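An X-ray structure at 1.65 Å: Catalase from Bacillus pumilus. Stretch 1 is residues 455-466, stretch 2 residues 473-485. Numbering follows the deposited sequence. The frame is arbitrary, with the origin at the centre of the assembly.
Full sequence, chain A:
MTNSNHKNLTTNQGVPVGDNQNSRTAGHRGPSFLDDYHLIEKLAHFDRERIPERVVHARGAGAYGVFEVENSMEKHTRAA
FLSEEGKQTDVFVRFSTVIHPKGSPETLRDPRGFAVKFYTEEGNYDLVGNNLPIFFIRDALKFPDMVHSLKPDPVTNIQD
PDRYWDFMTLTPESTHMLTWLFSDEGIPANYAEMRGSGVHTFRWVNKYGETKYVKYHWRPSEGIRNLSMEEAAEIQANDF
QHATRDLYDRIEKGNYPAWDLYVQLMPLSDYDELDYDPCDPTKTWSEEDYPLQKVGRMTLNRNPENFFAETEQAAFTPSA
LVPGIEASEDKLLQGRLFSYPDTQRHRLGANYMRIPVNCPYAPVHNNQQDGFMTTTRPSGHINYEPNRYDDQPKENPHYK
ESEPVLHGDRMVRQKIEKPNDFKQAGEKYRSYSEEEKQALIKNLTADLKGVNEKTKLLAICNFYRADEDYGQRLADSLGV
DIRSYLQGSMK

Stretch 1 (455-466) TKLLAICNFYRA
Stretch 2 473-485: RLADSLGVDIRSY

How do the two backbones lie against each other? Residues 455-466 form one continuous helix, phi near -60° and psi near -45°, and residues 473-478 close a second helix running nearly antiparallel to it: the N-to-C directions differ by 150° and the axes approach to 9.6 Å. The tightest register is Ile460 against Ala475, with CA atoms 6.2 Å apart, a spacing that the small methyl of Ala475 accommodates. The second helix ends in a Schellman motif. Gly479 takes phi 69° and psi 28°, a positive phi that favours glycine; Gly479 N bonds to Asp476 O at 3.1 Å and Val480 N to Ala475 O at 2.9 Å. The chain then extends through Val480 (-102°/130°) and Asp481 (-89°/113°), leaving Val480 CA 7.5 Å from Leu457 CA; it turns at Ile482 (-106°/9°), and Arg483 (-47°/-54°) and Ser484 (-64°/-34°) lead to Tyr485, whose CA is 8.4 Å from Cys461 CA.

What fills the centre of the contact? Ile460 does, buried and pointing toward the second stretch, with chi1 m and chi2 t. This rotamer sends Ile460 CD1 to Val480 CB at 3.7 Å and to Leu478 CD1 at 4.0 Å (Leu478 chi1 m, chi2 t), while Ile460 CG1 meets Leu474 CD1 at 3.9 Å. On the other branch, Ile460 CG2 rests 3.9 Å from both Ala475 CB and Ile482 CG2. Leu474 (chi1 t, chi2 off-well at -141°) also places CD1 3.8 Å from Phe463 CD2, Phe463 having chi1 m and chi2 -57°. No direct hydrogen bond crosses between the stretches; side-chain packing, mostly apolar, accounts for most of the 617 Å² buried between them, and branched aliphatic residues suit it because they fill space without leaving polar groups unpaired.

How do the flanking side chains reach across? Lys456 and Leu457 leave the helix sideways, but their ends come nearer. Lys456, t, t, m, t, lays its aliphatic chain along the partner, CG 3.9 Å from Leu478 CD1 and CD 3.8 Å from Val480 CG2 (Val480 chi1 t). Lys456 NZ donates to a water at 2.7 Å, and that water donates to Leu478 O at 2.9 Å, making a polar bridge at the helix end. Leu457, t and p, brings CD1 to 4.0 Å from Ile482 CG2 and 4.2 Å from Val480 CG1.

Why does Tyr485 lose more surface to the contact than any other residue? With chi1 t and chi2 -84°, its ring meets three residues of the first helix. Cys461, chi1 m, sets SG over one face, 3.8 Å from the centroid of the Tyr485 ring and 11° off its normal, a sulfur-aromatic contact. The ring's edge is directed at the face of Tyr464 (chi1 t, chi2 -83°), with planes at 82° and Tyr485 CE1 4.0 Å from Tyr464 CD1. Arg465 (m, t, t, chi4 102°) starts sideways, but its end comes nearer, with NH2 3.8 Å from Tyr485 CE2. Ile482, chi1 p and chi2 t, completes the patch, its CD1 3.8 Å from Tyr464 CD2.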

# COMPACT_ATOMS: atom_id res chain seq x y z
N THR A 455 34.00 -21.88 12.98
CA THR A 455 33.82 -20.44 12.78
C THR A 455 34.68 -19.62 13.75
O THR A 455 35.30 -18.64 13.36
CB THR A 455 32.37 -20.02 12.90
OG1 THR A 455 31.66 -20.60 11.80
CG2 THR A 455 32.22 -18.51 12.91
N LYS A 456 34.68 -20.05 14.98
CA LYS A 456 35.47 -19.40 16.03
C LYS A 456 36.96 -19.42 15.69
O LYS A 456 37.65 -18.40 15.82
CB LYS A 456 35.24 -20.15 17.35
CG LYS A 456 35.84 -19.47 18.57
CD LYS A 456 35.79 -20.43 19.78
CE LYS A 456 34.39 -20.81 20.14
NZ LYS A 456 34.38 -21.68 21.33
N LEU A 457 37.44 -20.56 15.21
CA LEU A 457 38.85 -20.66 14.71
C LEU A 457 39.10 -19.69 13.57
O LEU A 457 40.13 -19.04 13.52
CB LEU A 457 39.18 -22.10 14.27
CG LEU A 457 40.57 -22.46 13.82
CD1 LEU A 457 41.56 -22.07 14.92
CD2 LEU A 457 40.67 -23.94 13.47
N LEU A 458 38.18 -19.64 12.60
CA LEU A 458 38.41 -18.78 11.43
C LEU A 458 38.44 -17.32 11.88
O LEU A 458 39.24 -16.56 11.43
CB LEU A 458 37.31 -19.08 10.36
CG LEU A 458 37.47 -18.26 9.06
CD1 LEU A 458 38.84 -18.48 8.35
CD2 LEU A 458 36.33 -18.59 8.08
N ALA A 459 37.59 -16.95 12.85
CA ALA A 459 37.65 -15.58 13.39
C ALA A 459 38.98 -15.25 14.02
O ALA A 459 39.60 -14.21 13.72
CB ALA A 459 36.54 -15.38 14.42
N ILE A 460 39.46 -16.18 14.84
CA ILE A 460 40.79 -16.03 15.44
C ILE A 460 41.89 -15.86 14.40
O ILE A 460 42.73 -14.99 14.50
CB ILE A 460 41.10 -17.25 16.35
CG1 ILE A 460 40.24 -17.19 17.58
CG2 ILE A 460 42.57 -17.28 16.73
CD1 ILE A 460 40.18 -18.51 18.29
N CYS A 461 41.85 -16.70 13.38
CA CYS A 461 42.82 -16.62 12.30
C CYS A 461 42.77 -15.30 11.56
O CYS A 461 43.81 -14.76 11.17
CB CYS A 461 42.65 -17.81 11.36
SG CYS A 461 43.19 -19.36 12.23
N ASN A 462 41.56 -14.77 11.33
CA ASN A 462 41.50 -13.47 10.67
C ASN A 462 42.15 -12.37 11.51
O ASN A 462 42.84 -11.52 10.98
CB ASN A 462 40.02 -13.09 10.33
CG ASN A 462 39.42 -13.93 9.20
OD1 ASN A 462 40.11 -14.44 8.37
ND2 ASN A 462 38.11 -13.97 9.14
N PHE A 463 41.88 -12.37 12.81
CA PHE A 463 42.46 -11.34 13.69
C PHE A 463 43.97 -11.59 13.89
O PHE A 463 44.73 -10.64 13.98
CB PHE A 463 41.70 -11.29 15.02
CG PHE A 463 40.25 -10.87 14.85
CD1 PHE A 463 39.97 -9.69 14.26
CD2 PHE A 463 39.19 -11.64 15.35
CE1 PHE A 463 38.66 -9.25 14.10
CE2 PHE A 463 37.84 -11.23 15.22
CZ PHE A 463 37.59 -10.02 14.57
N TYR A 464 44.39 -12.87 13.79
CA TYR A 464 45.83 -13.20 13.85
C TYR A 464 46.57 -12.56 12.62
O TYR A 464 47.66 -12.00 12.75
CB TYR A 464 46.02 -14.72 13.86
CG TYR A 464 47.43 -15.13 14.24
CD1 TYR A 464 48.43 -15.14 13.29
CD2 TYR A 464 47.72 -15.42 15.54
CE1 TYR A 464 49.73 -15.47 13.64
CE2 TYR A 464 49.00 -15.78 15.91
CZ TYR A 464 49.99 -15.77 14.98
OH TYR A 464 51.24 -16.14 15.40
N ARG A 465 45.94 -12.64 11.44
CA ARG A 465 46.52 -12.05 10.24
C ARG A 465 46.59 -10.56 10.34
O ARG A 465 47.49 -9.93 9.73
CB ARG A 465 45.71 -12.41 9.00
CG ARG A 465 45.80 -13.87 8.66
CD ARG A 465 45.00 -14.20 7.40
NE ARG A 465 44.86 -15.64 7.35
CZ ARG A 465 43.81 -16.42 7.66
NH1 ARG A 465 42.56 -15.97 7.95
NH2 ARG A 465 44.02 -17.75 7.57
N ALA A 466 45.63 -9.94 11.01
CA ALA A 466 45.69 -8.49 11.31
C ALA A 466 46.92 -8.22 12.19
O ALA A 466 47.76 -7.37 11.87
CB ALA A 466 44.41 -8.03 12.01
N ARG A 473 46.11 -13.46 21.72
CA ARG A 473 45.38 -13.04 22.89
C ARG A 473 43.95 -13.52 22.84
O ARG A 473 43.39 -13.98 23.85
CB ARG A 473 45.42 -11.51 23.09
CG ARG A 473 46.75 -11.04 23.63
CD ARG A 473 46.92 -9.53 23.71
NE ARG A 473 46.15 -8.94 24.78
CZ ARG A 473 46.42 -7.75 25.32
NH1 ARG A 473 47.42 -7.00 24.90
NH2 ARG A 473 45.64 -7.28 26.28
N LEU A 474 43.34 -13.44 21.66
CA LEU A 474 41.93 -13.87 21.56
C LEU A 474 41.80 -15.37 21.67
O LEU A 474 40.91 -15.89 22.38
CB LEU A 474 41.36 -13.36 20.19
CG LEU A 474 39.90 -13.09 19.98
CD1 LEU A 474 39.44 -13.55 18.57
CD2 LEU A 474 38.93 -13.36 21.10
N ALA A 475 42.73 -16.09 21.02
CA ALA A 475 42.77 -17.57 21.12
C ALA A 475 42.89 -17.96 22.57
O ALA A 475 42.21 -18.89 23.03
CB ALA A 475 43.88 -18.16 20.27
N ASP A 476 43.78 -17.28 23.28
CA ASP A 476 44.06 -17.61 24.67
C ASP A 476 42.82 -17.42 25.50
O ASP A 476 42.43 -18.27 26.31
CB ASP A 476 45.18 -16.70 25.20
CG ASP A 476 46.58 -17.04 24.62
OD1 ASP A 476 46.75 -18.07 23.91
OD2 ASP A 476 47.52 -16.30 24.94
N SER A 477 42.15 -16.28 25.30
CA SER A 477 40.99 -15.90 26.11
C SER A 477 39.80 -16.85 25.84
O SER A 477 39.05 -17.24 26.74
CB SER A 477 40.70 -14.42 25.83
OG SER A 477 39.54 -13.99 26.52
N LEU A 478 39.71 -17.34 24.60
CA LEU A 478 38.74 -18.37 24.22
C LEU A 478 39.09 -19.84 24.56
O LEU A 478 38.26 -20.74 24.31
CB LEU A 478 38.38 -18.22 22.72
CG LEU A 478 37.52 -17.03 22.36
CD1 LEU A 478 37.62 -16.80 20.85
CD2 LEU A 478 36.07 -17.18 22.83
N GLY A 479 40.33 -20.10 25.01
CA GLY A 479 40.81 -21.46 25.25
C GLY A 479 41.00 -22.26 23.95
O GLY A 479 40.86 -23.47 23.99
N VAL A 480 41.29 -21.59 22.84
CA VAL A 480 41.50 -22.28 21.57
C VAL A 480 42.97 -22.39 21.24
O VAL A 480 43.76 -21.42 21.31
CB VAL A 480 40.83 -21.53 20.38
CG1 VAL A 480 41.09 -22.27 19.08
CG2 VAL A 480 39.36 -21.48 20.64
N ASP A 481 43.32 -23.63 20.91
CA ASP A 481 44.73 -23.99 20.64
C ASP A 481 45.00 -23.77 19.19
O ASP A 481 44.44 -24.48 18.35
CB ASP A 481 44.94 -25.47 21.00
CG ASP A 481 46.34 -25.96 20.67
OD1 ASP A 481 47.18 -25.21 20.16
OD2 ASP A 481 46.58 -27.17 20.94
N ILE A 482 45.85 -22.80 18.88
CA ILE A 482 46.15 -22.50 17.48
C ILE A 482 47.52 -22.97 17.05
O ILE A 482 47.99 -22.58 15.96
CB ILE A 482 45.95 -20.98 17.15
CG1 ILE A 482 46.67 -19.97 18.09
CG2 ILE A 482 44.47 -20.67 17.21
CD1 ILE A 482 46.84 -18.56 17.48
N ARG A 483 48.21 -23.74 17.89
CA ARG A 483 49.52 -24.32 17.52
C ARG A 483 49.59 -24.96 16.13
O ARG A 483 50.45 -24.60 15.32
CB ARG A 483 50.00 -25.31 18.57
CG ARG A 483 50.51 -24.67 19.86
CD ARG A 483 51.00 -25.73 20.81
NE ARG A 483 49.88 -26.57 21.26
CZ ARG A 483 50.02 -27.69 21.96
NH1 ARG A 483 51.22 -28.08 22.35
NH2 ARG A 483 48.95 -28.39 22.32
N SER A 484 48.69 -25.89 15.84
CA SER A 484 48.75 -26.53 14.53
C SER A 484 48.49 -25.59 13.31
O SER A 484 49.11 -25.75 12.26
CB SER A 484 47.86 -27.76 14.49
OG SER A 484 46.55 -27.41 14.13
N TYR A 485 47.62 -24.58 13.44
CA TYR A 485 47.82 -23.35 12.62
C TYR A 485 49.10 -22.64 13.13
O TYR A 485 49.84 -22.13 12.32
CB TYR A 485 46.57 -22.42 12.63
CG TYR A 485 46.70 -21.06 11.89
CD1 TYR A 485 47.27 -19.95 12.52
CD2 TYR A 485 46.19 -20.88 10.58
CE1 TYR A 485 47.37 -18.72 11.89
CE2 TYR A 485 46.30 -19.65 9.94
CZ TYR A 485 46.89 -18.57 10.60
OH TYR A 485 47.01 -17.34 9.99
O HOH W 1 35.44 -20.52 23.54